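Local coordinates for protein diaminopimelate decarboxylase (Helicobacter pylori, PDB 2QGH) that probably catalyses the pyridoxal-5'-phosphate-dependent decarboxylation of meso-diaminopimelate to L-lysine, the last step of bacterial lysine biosynthesis, at residues T33-Y38 / E290-V295; S69-L74 / I92-K97; R389-E394 / V404-E409. All coordinates share one frame; numbering follows the deposited sequence.

Overall arrangement
Diaminopimelate decarboxylase joins an eight-stranded parallel alpha/beta barrel, which binds pyridoxal-5'-phosphate, to a beta domain. Contact 2 pairs two helices of the barrel, whereas contacts 1 and 3 lie in the mixed sheet of the beta domain, their centres about 11 Å apart. Strand 35-39 is shared ground: it pairs with 289-299 in contact 1 and runs beside 393-397 of contact 3, where Y38 OH probably bonds E394 OE2 at 2.5 Å. Contact 2, centred about 16 Å from contact 3, reaches it through N70 ND2 and I405 O, 3.0 Å apart. The side chain of S69 lies about 11 Å from the cofactor, and that of Y36 about 11 Å from bound lysine.

Contact 1 of 3, residues T33-Y38 / E290-V295; sequences TPFYLY and ELITQV
An antiparallel strand pair in the mixed sheet of the beta domain sets F35 against I292, Y36 against L291 and L37 against E290. Four backbone bonds fix this register: F35 N to I292 O and its reciprocal I292 N to F35 O, then L37 N to E290 O with E290 N to L37 O. F35/I292 and L37/E290 are therefore hydrogen-bonded pairs, and Y36/L291 between them is a non-hydrogen-bonded one, with CA atoms 4.7 Å apart.

On the face carrying F35, I292 and L37, the branched I292 CB sits over the phenyl ring, 4.1 Å from its centroid and displaced toward the rim. The F35 torsion (chi1 55°) holds CG between backbone N and carbonyl carbon, bringing the ring against isoleucine; F28 of helix 24-30 packs on both residues. On the other face, methyl CD1 of L291 stands above the middle of the Y36 ring, 4.3 Å from the centroid and only 7° off its normal, while Y36 OH bonds D315 O.

Beyond the cis peptide before P34, Q294 NE2 donates to T33 OG1 (3.2 Å, 153° at hydrogen), its side chain crossing that of threonine nearly at right angles. The principal partner of T33 OG1 is D310, which also bonds T293 OG1. The alternation of hydrogen-bonded and non-hydrogen-bonded pairs is characteristic of antiparallel beta sheet; here a CH-pi contact adds to it on each face.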
loop_
_atom_site.group_PDB
_atom_site.type_symbol
_atom_site.label_atom_id
_atom_site.label_comp_id
_atom_site.label_asym_id
_atom_site.label_seq_id
_atom_site.Cartn_x
_atom_site.Cartn_y
_atom_site.Cartn_z
ATOM N N THR A 33 -20.066 4.118 -6.664
ATOM C CA THR A 33 -18.711 4.607 -6.398
ATOM C C THR A 33 -18.096 3.904 -5.173
ATOM O O THR A 33 -18.810 3.300 -4.372
ATOM C CB THR A 33 -18.704 6.134 -6.118
ATOM O OG1 THR A 33 -19.564 6.422 -5.011
ATOM C CG2 THR A 33 -19.163 6.911 -7.339
ATOM N N PRO A 34 -16.762 3.963 -5.018
ATOM C CA PRO A 34 -15.820 4.639 -5.919
ATOM C C PRO A 34 -15.304 3.632 -6.943
ATOM O O PRO A 34 -15.348 2.424 -6.715
ATOM C CB PRO A 34 -14.721 5.103 -4.974
ATOM C CG PRO A 34 -14.630 3.932 -4.008
ATOM C CD PRO A 34 -16.098 3.587 -3.750
ATOM N N PHE A 35 -14.834 4.117 -8.079
ATOM C CA PHE A 35 -14.304 3.206 -9.074
ATOM C C PHE A 35 -13.290 3.867 -9.977
ATOM O O PHE A 35 -13.164 5.086 -10.004
ATOM C CB PHE A 35 -15.431 2.599 -9.915
ATOM C CG PHE A 35 -16.336 3.615 -10.575
ATOM C CD1 PHE A 35 -17.548 3.971 -9.990
ATOM C CD2 PHE A 35 -16.000 4.173 -11.806
ATOM C CE1 PHE A 35 -18.417 4.866 -10.624
ATOM C CE2 PHE A 35 -16.862 5.065 -12.447
ATOM C CZ PHE A 35 -18.074 5.412 -11.856
ATOM N N TYR A 36 -12.536 3.049 -10.691
ATOM C CA TYR A 36 -11.565 3.564 -11.629
ATOM C C TYR A 36 -12.222 3.574 -13.011
ATOM O O TYR A 36 -12.907 2.621 -13.382
ATOM C CB TYR A 36 -10.325 2.670 -11.641
ATOM C CG TYR A 36 -9.359 2.939 -10.505
ATOM C CD1 TYR A 36 -8.504 4.037 -10.543
ATOM C CD2 TYR A 36 -9.287 2.088 -9.402
ATOM C CE1 TYR A 36 -7.597 4.286 -9.521
ATOM C CE2 TYR A 36 -8.380 2.330 -8.366
ATOM C CZ TYR A 36 -7.538 3.429 -8.439
ATOM O OH TYR A 36 -6.618 3.664 -7.447
ATOM N N LEU A 37 -12.029 4.658 -13.756
ATOM C CA LEU A 37 -12.577 4.780 -15.109
ATOM C C LEU A 37 -11.437 5.115 -16.072
ATOM O O LEU A 37 -10.707 6.094 -15.866
ATOM C CB LEU A 37 -13.640 5.884 -15.168
ATOM C CG LEU A 37 -14.368 6.084 -16.504
ATOM C CD1 LEU A 37 -15.137 4.827 -16.877
ATOM C CD2 LEU A 37 -15.315 7.274 -16.387
ATOM N N TYR A 38 -11.289 4.309 -17.121
ATOM C CA TYR A 38 -10.217 4.514 -18.092
ATOM C C TYR A 38 -10.677 4.868 -19.499
ATOM O O TYR A 38 -11.484 4.149 -20.093
ATOM C CB TYR A 38 -9.340 3.262 -18.199
ATOM C CG TYR A 38 -8.710 2.819 -16.900
ATOM C CD1 TYR A 38 -9.412 2.025 -15.991
ATOM C CD2 TYR A 38 -7.416 3.217 -16.567
ATOM C CE1 TYR A 38 -8.834 1.641 -14.784
ATOM C CE2 TYR A 38 -6.837 2.846 -15.370
ATOM C CZ TYR A 38 -7.545 2.059 -14.480
ATOM O OH TYR A 38 -6.957 1.712 -13.287
ATOM N N GLU A 290 -9.009 7.674 -14.179
ATOM C CA GLU A 290 -9.508 8.596 -13.181
ATOM C C GLU A 290 -10.268 7.879 -12.077
ATOM O O GLU A 290 -10.942 6.877 -12.315
ATOM C CB GLU A 290 -10.376 9.661 -13.843
ATOM C CG GLU A 290 -9.525 10.639 -14.628
ATOM C CD GLU A 290 -10.296 11.820 -15.164
ATOM O OE1 GLU A 290 -9.649 12.839 -15.496
ATOM O OE2 GLU A 290 -11.540 11.724 -15.259
ATOM N N LEU A 291 -10.119 8.390 -10.862
ATOM C CA LEU A 291 -10.776 7.821 -9.698
ATOM C C LEU A 291 -12.048 8.608 -9.361
ATOM O O LEU A 291 -11.995 9.700 -8.786
ATOM C CB LEU A 291 -9.809 7.819 -8.509
ATOM C CG LEU A 291 -10.264 7.228 -7.174
ATOM C CD1 LEU A 291 -11.023 5.924 -7.385
ATOM C CD2 LEU A 291 -9.040 7.011 -6.303
ATOM N N ILE A 292 -13.186 8.038 -9.744
ATOM C CA ILE A 292 -14.482 8.649 -9.500
ATOM C C ILE A 292 -14.951 8.199 -8.124
ATOM O O ILE A 292 -15.101 7.002 -7.861
ATOM C CB ILE A 292 -15.527 8.202 -10.559
ATOM C CG1 ILE A 292 -14.936 8.316 -11.972
ATOM C CG2 ILE A 292 -16.791 9.044 -10.427
ATOM C CD1 ILE A 292 -14.394 9.681 -12.313
ATOM N N THR A 293 -15.193 9.172 -7.259
ATOM C CA THR A 293 -15.612 8.914 -5.899
ATOM C C THR A 293 -16.729 9.884 -5.516
ATOM O O THR A 293 -16.756 11.035 -5.968
ATOM C CB THR A 293 -14.425 9.095 -4.953
ATOM O OG1 THR A 293 -14.852 8.941 -3.600
ATOM C CG2 THR A 293 -13.815 10.464 -5.144
ATOM N N GLN A 294 -17.641 9.412 -4.673
ATOM C CA GLN A 294 -18.782 10.209 -4.232
ATOM C C GLN A 294 -18.541 10.892 -2.893
ATOM O O GLN A 294 -17.794 10.390 -2.058
ATOM C CB GLN A 294 -20.017 9.305 -4.140
ATOM C CG GLN A 294 -21.210 9.933 -3.457
ATOM C CD GLN A 294 -22.410 9.008 -3.419
ATOM O OE1 GLN A 294 -23.415 9.312 -2.785
ATOM N NE2 GLN A 294 -22.313 7.875 -4.107
ATOM N N VAL A 295 -19.178 12.041 -2.693
ATOM C CA VAL A 295 -19.036 12.781 -1.441
ATOM C C VAL A 295 -19.984 12.201 -0.395
ATOM O O VAL A 295 -21.164 12.024 -0.664
ATOM C CB VAL A 295 -19.386 14.268 -1.624
ATOM C CG1 VAL A 295 -19.255 15.005 -0.289
ATOM C CG2 VAL A 295 -18.485 14.887 -2.670
#

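Contact 2 of 3, residues S69-L74 / I92-K97; sequences SNLSIL and IQRALK
This is a buried helix-to-helix contact on the outside of the alpha/beta barrel, where R94 of helix 89-97 reaches the start of helix 71-79 and brings its side chain against S69, L71 and L74. Extended from CG to NE, the arginine lays its aliphatic part beside the serine: R94 CD is 3.5 Å from S69 CB, which also covers one face of the guanidinium. L71 CD1 approaches R94 NH1 obliquely, at 3.2 Å. Although S69 O is 2.8 Å from R94 NH1, the angle is too poor for a hydrogen bond. The charge is met across the subunit boundary instead, by a salt bridge from R94 NH1 to E418 OE1 of the second subunit, an oxygen that also accepts from L71 N.

Farther along helix 71-79, L74 crosses the arginine at about a right angle, its CD1 3.9 Å from R94 CB. With CG anti to the carbonyl carbon (chi1 -69°), leucine directs this methyl at the neighbouring helix, and the same CD1 lies 4.1 Å from A95 N. On the outer side, K97 CE is 4.2 Å from L71 CD2, while K97 NZ forms a salt bridge with E419 of the second subunit.

N70 occupies the N-cap, its OD1 accepting weakly from S72 N (2.9 Å) and I73 N, while its ND2 donates to I405 O in the beta domain. Successive helices packed side by side around parallel strands, here linked through strand 83-86, are characteristic of the beta/alpha barrel of this decarboxylase family.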
loop_
_atom_site.group_PDB
_atom_site.type_symbol
_atom_site.label_atom_id
_atom_site.label_comp_id
_atom_site.label_asym_id
_atom_site.label_seq_id
_atom_site.Cartn_x
_atom_site.Cartn_y
_atom_site.Cartn_z
ATOM N N SER A 69 -1.441 -3.145 -14.818
ATOM C CA SER A 69 -1.435 -4.459 -15.452
ATOM C C SER A 69 -2.808 -5.032 -15.770
ATOM O O SER A 69 -2.918 -6.231 -16.052
ATOM C CB SER A 69 -0.703 -5.463 -14.560
ATOM O OG SER A 69 0.639 -5.081 -14.368
ATOM N N ASN A 70 -3.851 -4.206 -15.723
ATOM C CA ASN A 70 -5.185 -4.712 -16.017
ATOM C C ASN A 70 -5.194 -5.455 -17.367
ATOM O O ASN A 70 -4.712 -4.952 -18.389
ATOM C CB ASN A 70 -6.209 -3.571 -15.988
ATOM C CG ASN A 70 -7.609 -4.030 -16.368
ATOM O OD1 ASN A 70 -7.946 -4.119 -17.552
ATOM N ND2 ASN A 70 -8.426 -4.333 -15.365
ATOM N N LEU A 71 -5.717 -6.679 -17.335
ATOM C CA LEU A 71 -5.803 -7.547 -18.501
ATOM C C LEU A 71 -6.355 -6.883 -19.753
ATOM O O LEU A 71 -5.844 -7.095 -20.845
ATOM C CB LEU A 71 -6.653 -8.771 -18.161
ATOM C CG LEU A 71 -5.933 -10.069 -17.795
ATOM C CD1 LEU A 71 -4.695 -9.778 -16.976
ATOM C CD2 LEU A 71 -6.891 -10.969 -17.042
ATOM N N SER A 72 -7.403 -6.084 -19.586
ATOM C CA SER A 72 -8.029 -5.405 -20.707
ATOM C C SER A 72 -7.119 -4.378 -21.344
ATOM O O SER A 72 -7.009 -4.326 -22.571
ATOM C CB SER A 72 -9.336 -4.745 -20.272
ATOM O OG SER A 72 -10.328 -5.730 -20.076
ATOM N N ILE A 73 -6.456 -3.565 -20.534
ATOM C CA ILE A 73 -5.572 -2.573 -21.117
ATOM C C ILE A 73 -4.364 -3.248 -21.781
ATOM O O ILE A 73 -3.920 -2.810 -22.844
ATOM C CB ILE A 73 -5.088 -1.531 -20.082
ATOM C CG1 ILE A 73 -3.571 -1.629 -19.928
ATOM C CG2 ILE A 73 -5.849 -1.704 -18.778
ATOM C CD1 ILE A 73 -2.952 -0.512 -19.164
ATOM N N LEU A 74 -3.837 -4.305 -21.165
ATOM C CA LEU A 74 -2.698 -5.004 -21.743
ATOM C C LEU A 74 -3.101 -5.587 -23.102
ATOM O O LEU A 74 -2.296 -5.642 -24.035
ATOM C CB LEU A 74 -2.215 -6.132 -20.820
ATOM C CG LEU A 74 -1.553 -5.760 -19.483
ATOM C CD1 LEU A 74 -1.139 -7.021 -18.755
ATOM C CD2 LEU A 74 -0.340 -4.889 -19.721
ATOM N N ILE A 92 4.698 -11.355 -16.271
ATOM C CA ILE A 92 4.977 -12.028 -17.523
ATOM C C ILE A 92 3.742 -12.845 -17.908
ATOM O O ILE A 92 3.308 -12.832 -19.070
ATOM C CB ILE A 92 6.208 -12.960 -17.401
ATOM C CG1 ILE A 92 7.455 -12.132 -17.087
ATOM C CG2 ILE A 92 6.404 -13.751 -18.688
ATOM C CD1 ILE A 92 8.734 -12.939 -17.041
ATOM N N GLN A 93 3.163 -13.542 -16.929
ATOM C CA GLN A 93 1.981 -14.344 -17.199
ATOM C C GLN A 93 0.819 -13.474 -17.643
ATOM O O GLN A 93 0.094 -13.846 -18.561
ATOM C CB GLN A 93 1.590 -15.187 -15.975
ATOM C CG GLN A 93 2.636 -16.250 -15.620
ATOM C CD GLN A 93 2.096 -17.348 -14.708
ATOM O OE1 GLN A 93 2.832 -18.268 -14.320
ATOM N NE2 GLN A 93 0.809 -17.269 -14.376
ATOM N N ARG A 94 0.638 -12.321 -17.000
ATOM C CA ARG A 94 -0.440 -11.401 -17.383
ATOM C C ARG A 94 -0.269 -10.984 -18.844
ATOM O O ARG A 94 -1.201 -11.083 -19.641
ATOM C CB ARG A 94 -0.413 -10.131 -16.534
ATOM C CG ARG A 94 -0.931 -10.259 -15.109
ATOM C CD ARG A 94 -0.767 -8.922 -14.406
ATOM N NE ARG A 94 -1.598 -8.779 -13.213
ATOM C CZ ARG A 94 -2.900 -8.517 -13.226
ATOM N NH1 ARG A 94 -3.533 -8.363 -14.375
ATOM N NH2 ARG A 94 -3.571 -8.406 -12.085
ATOM N N ALA A 95 0.932 -10.508 -19.168
ATOM C CA ALA A 95 1.264 -10.052 -20.511
ATOM C C ALA A 95 0.972 -11.099 -21.576
ATOM O O ALA A 95 0.335 -10.797 -22.590
ATOM C CB ALA A 95 2.733 -9.642 -20.578
ATOM N N LEU A 96 1.444 -12.322 -21.347
ATOM C CA LEU A 96 1.234 -13.416 -22.293
ATOM C C LEU A 96 -0.244 -13.732 -22.446
ATOM O O LEU A 96 -0.721 -14.000 -23.542
ATOM C CB LEU A 96 1.973 -14.674 -21.830
ATOM C CG LEU A 96 3.498 -14.656 -21.963
ATOM C CD1 LEU A 96 4.084 -15.921 -21.352
ATOM C CD2 LEU A 96 3.881 -14.537 -23.424
ATOM N N LYS A 97 -0.959 -13.697 -21.333
ATOM C CA LYS A 97 -2.387 -13.986 -21.312
ATOM C C LYS A 97 -3.179 -12.895 -22.033
ATOM O O LYS A 97 -4.266 -13.149 -22.541
ATOM C CB LYS A 97 -2.857 -14.109 -19.856
ATOM C CG LYS A 97 -4.307 -14.547 -19.669
ATOM C CD LYS A 97 -4.651 -14.623 -18.175
ATOM C CE LYS A 97 -6.107 -15.008 -17.938
ATOM N NZ LYS A 97 -6.393 -16.429 -18.304
#

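Contact 3 of 3, residues R389-E394 / V404-E409; sequences RPKLLE and VIRKRE
The guanidinium of R406 has K391 CB over one face, 3.8 Å above its plane, and E394 OE1 over the opposite face, while water 1 lies in plane at the edge. That of R408 carries L393 CB on one face and L392 CD2 in plane at its edge. R406 ends the second strand of the beta hairpin 393-397/402-406, and R408 follows in the segment after it; the hairpin has a classic beta bulge: I405 N and R406 N both donate to E394 O, and E394 N returns a bond to R406 O.

R406 bends at its third torsion (chi3 74°), turning NE and NH2 onto a single acceptor, L392 O, at 2.9 and 2.7 Å respectively. Both bonds are bent at hydrogen and tilted from the guanidinium plane. E394 OE1 makes a salt bridge with R406 NE at 3.1 Å, but through charge alone: the oxygen stands well out of that plane and no N-H points at it; the two planes are 51° apart. E394 OE2 instead bonds Y38 and S380. The two-nitrogen grip and water 1, which links R406 NH2 to L392 N, probably restrict the arginine's rotation.

R408 lies across L393 at about a right angle, with R408 NH2 3.5 Å from L393 CB, and its NH1 bonds P34 O. Farther along, K391 and E409 run side by side; K391 NZ goes on to Q385 of the second subunit, and E409 N donates to K391 O. E409 OE1 also bonds Q385 NE2 of the same chain. K391 N gives that oxygen a nearly straight bond (172° at hydrogen, 2.8 Å), reaching E409 OE1 from above the carboxylate plane.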
loop_
_atom_site.group_PDB
_atom_site.type_symbol
_atom_site.label_atom_id
_atom_site.label_comp_id
_atom_site.label_asym_id
_atom_site.label_seq_id
_atom_site.Cartn_x
_atom_site.Cartn_y
_atom_site.Cartn_z
ATOM N N ARG A 389 -11.428 -3.019 3.073
ATOM C CA ARG A 389 -12.193 -2.354 2.025
ATOM C C ARG A 389 -11.874 -3.132 0.746
ATOM O O ARG A 389 -10.719 -3.231 0.343
ATOM C CB ARG A 389 -11.760 -0.878 1.884
ATOM C CG ARG A 389 -11.962 -0.014 3.147
ATOM C CD ARG A 389 -11.491 1.444 2.975
ATOM N NE ARG A 389 -12.463 2.264 2.244
ATOM C CZ ARG A 389 -12.387 2.545 0.950
ATOM N NH1 ARG A 389 -11.381 2.083 0.235
ATOM N NH2 ARG A 389 -13.323 3.270 0.365
ATOM N N PRO A 390 -12.894 -3.705 0.093
ATOM C CA PRO A 390 -12.647 -4.471 -1.136
ATOM C C PRO A 390 -12.048 -3.627 -2.273
ATOM O O PRO A 390 -12.304 -2.422 -2.361
ATOM C CB PRO A 390 -14.037 -5.008 -1.490
ATOM C CG PRO A 390 -14.740 -5.070 -0.152
ATOM C CD PRO A 390 -14.313 -3.771 0.482
ATOM N N LYS A 391 -11.251 -4.259 -3.132
ATOM C CA LYS A 391 -10.655 -3.560 -4.267
ATOM C C LYS A 391 -11.765 -3.051 -5.167
ATOM O O LYS A 391 -12.758 -3.730 -5.379
ATOM C CB LYS A 391 -9.738 -4.485 -5.065
ATOM C CG LYS A 391 -8.492 -4.881 -4.306
ATOM C CD LYS A 391 -7.348 -5.237 -5.236
ATOM C CE LYS A 391 -6.036 -5.206 -4.476
ATOM N NZ LYS A 391 -4.835 -5.354 -5.366
ATOM N N LEU A 392 -11.577 -1.858 -5.711
ATOM C CA LEU A 392 -12.572 -1.222 -6.559
ATOM C C LEU A 392 -12.891 -1.848 -7.924
ATOM O O LEU A 392 -12.149 -2.683 -8.463
ATOM C CB LEU A 392 -12.171 0.239 -6.775
ATOM C CG LEU A 392 -11.769 0.995 -5.511
ATOM C CD1 LEU A 392 -11.387 2.435 -5.858
ATOM C CD2 LEU A 392 -12.922 0.949 -4.519
ATOM N N LEU A 393 -14.022 -1.402 -8.459
ATOM C CA LEU A 393 -14.541 -1.781 -9.767
ATOM C C LEU A 393 -13.765 -0.932 -10.775
ATOM O O LEU A 393 -13.555 0.262 -10.562
ATOM C CB LEU A 393 -16.031 -1.418 -9.841
ATOM C CG LEU A 393 -16.717 -1.248 -11.205
ATOM C CD1 LEU A 393 -17.103 -2.606 -11.763
ATOM C CD2 LEU A 393 -17.968 -0.370 -11.052
ATOM N N GLU A 394 -13.332 -1.539 -11.867
ATOM C CA GLU A 394 -12.602 -0.793 -12.873
ATOM C C GLU A 394 -13.375 -0.842 -14.179
ATOM O O GLU A 394 -13.696 -1.916 -14.674
ATOM C CB GLU A 394 -11.187 -1.364 -13.048
ATOM C CG GLU A 394 -10.226 -0.940 -11.946
ATOM C CD GLU A 394 -8.782 -1.348 -12.218
ATOM O OE1 GLU A 394 -8.475 -2.558 -12.190
ATOM O OE2 GLU A 394 -7.948 -0.455 -12.463
ATOM N N VAL A 404 -17.058 -3.129 -17.968
ATOM C CA VAL A 404 -16.271 -3.454 -16.785
ATOM C C VAL A 404 -15.015 -4.226 -17.163
ATOM O O VAL A 404 -15.088 -5.219 -17.895
ATOM C CB VAL A 404 -17.117 -4.297 -15.770
ATOM C CG1 VAL A 404 -18.052 -5.220 -16.518
ATOM C CG2 VAL A 404 -16.215 -5.111 -14.855
ATOM N N ILE A 405 -13.861 -3.759 -16.684
ATOM C CA ILE A 405 -12.604 -4.443 -16.964
ATOM C C ILE A 405 -12.038 -5.106 -15.705
ATOM O O ILE A 405 -11.028 -5.798 -15.757
ATOM C CB ILE A 405 -11.560 -3.506 -17.638
ATOM C CG1 ILE A 405 -11.313 -2.256 -16.807
ATOM C CG2 ILE A 405 -12.048 -3.129 -19.033
ATOM C CD1 ILE A 405 -10.202 -1.380 -17.376
ATOM N N ARG A 406 -12.701 -4.883 -14.575
ATOM C CA ARG A 406 -12.354 -5.536 -13.307
ATOM C C ARG A 406 -13.559 -5.442 -12.384
ATOM O O ARG A 406 -13.944 -4.360 -11.944
ATOM C CB ARG A 406 -11.146 -4.916 -12.599
ATOM C CG ARG A 406 -10.758 -5.744 -11.370
ATOM C CD ARG A 406 -9.562 -5.197 -10.597
ATOM N NE ARG A 406 -9.901 -4.003 -9.826
ATOM C CZ ARG A 406 -9.058 -3.379 -9.005
ATOM N NH1 ARG A 406 -7.816 -3.836 -8.847
ATOM N NH2 ARG A 406 -9.450 -2.297 -8.340
ATOM N N LYS A 407 -14.164 -6.578 -12.092
ATOM C CA LYS A 407 -15.323 -6.569 -11.226
ATOM C C LYS A 407 -14.911 -6.147 -9.823
ATOM O O LYS A 407 -13.790 -6.407 -9.396
ATOM C CB LYS A 407 -15.965 -7.955 -11.194
ATOM C CG LYS A 407 -17.255 -8.022 -10.383
ATOM C CD LYS A 407 -18.377 -7.212 -11.044
ATOM C CE LYS A 407 -18.252 -5.686 -10.875
ATOM N NZ LYS A 407 -18.536 -5.174 -9.502
ATOM N N ARG A 408 -15.808 -5.477 -9.110
ATOM C CA ARG A 408 -15.495 -5.062 -7.751
ATOM C C ARG A 408 -15.418 -6.297 -6.864
ATOM O O ARG A 408 -16.108 -7.288 -7.091
ATOM C CB ARG A 408 -16.554 -4.118 -7.200
ATOM C CG ARG A 408 -16.126 -3.455 -5.895
ATOM C CD ARG A 408 -17.284 -2.760 -5.217
ATOM N NE ARG A 408 -17.967 -1.853 -6.133
ATOM C CZ ARG A 408 -17.468 -0.706 -6.597
ATOM N NH1 ARG A 408 -16.255 -0.284 -6.238
ATOM N NH2 ARG A 408 -18.199 0.019 -7.439
ATOM N N GLU A 409 -14.569 -6.233 -5.848
ATOM C CA GLU A 409 -14.395 -7.347 -4.929
ATOM C C GLU A 409 -15.552 -7.450 -3.927
ATOM O O GLU A 409 -16.030 -6.438 -3.399
ATOM C CB GLU A 409 -13.085 -7.154 -4.181
ATOM C CG GLU A 409 -12.180 -8.359 -4.151
ATOM C CD GLU A 409 -10.762 -7.960 -3.810
ATOM O OE1 GLU A 409 -10.605 -7.030 -2.986
ATOM O OE2 GLU A 409 -9.813 -8.570 -4.357
HETATM O O HOH W 1 -8.678 -0.686 -5.905
HETATM O O HOH W 2 -11.437 -5.769 -7.779
#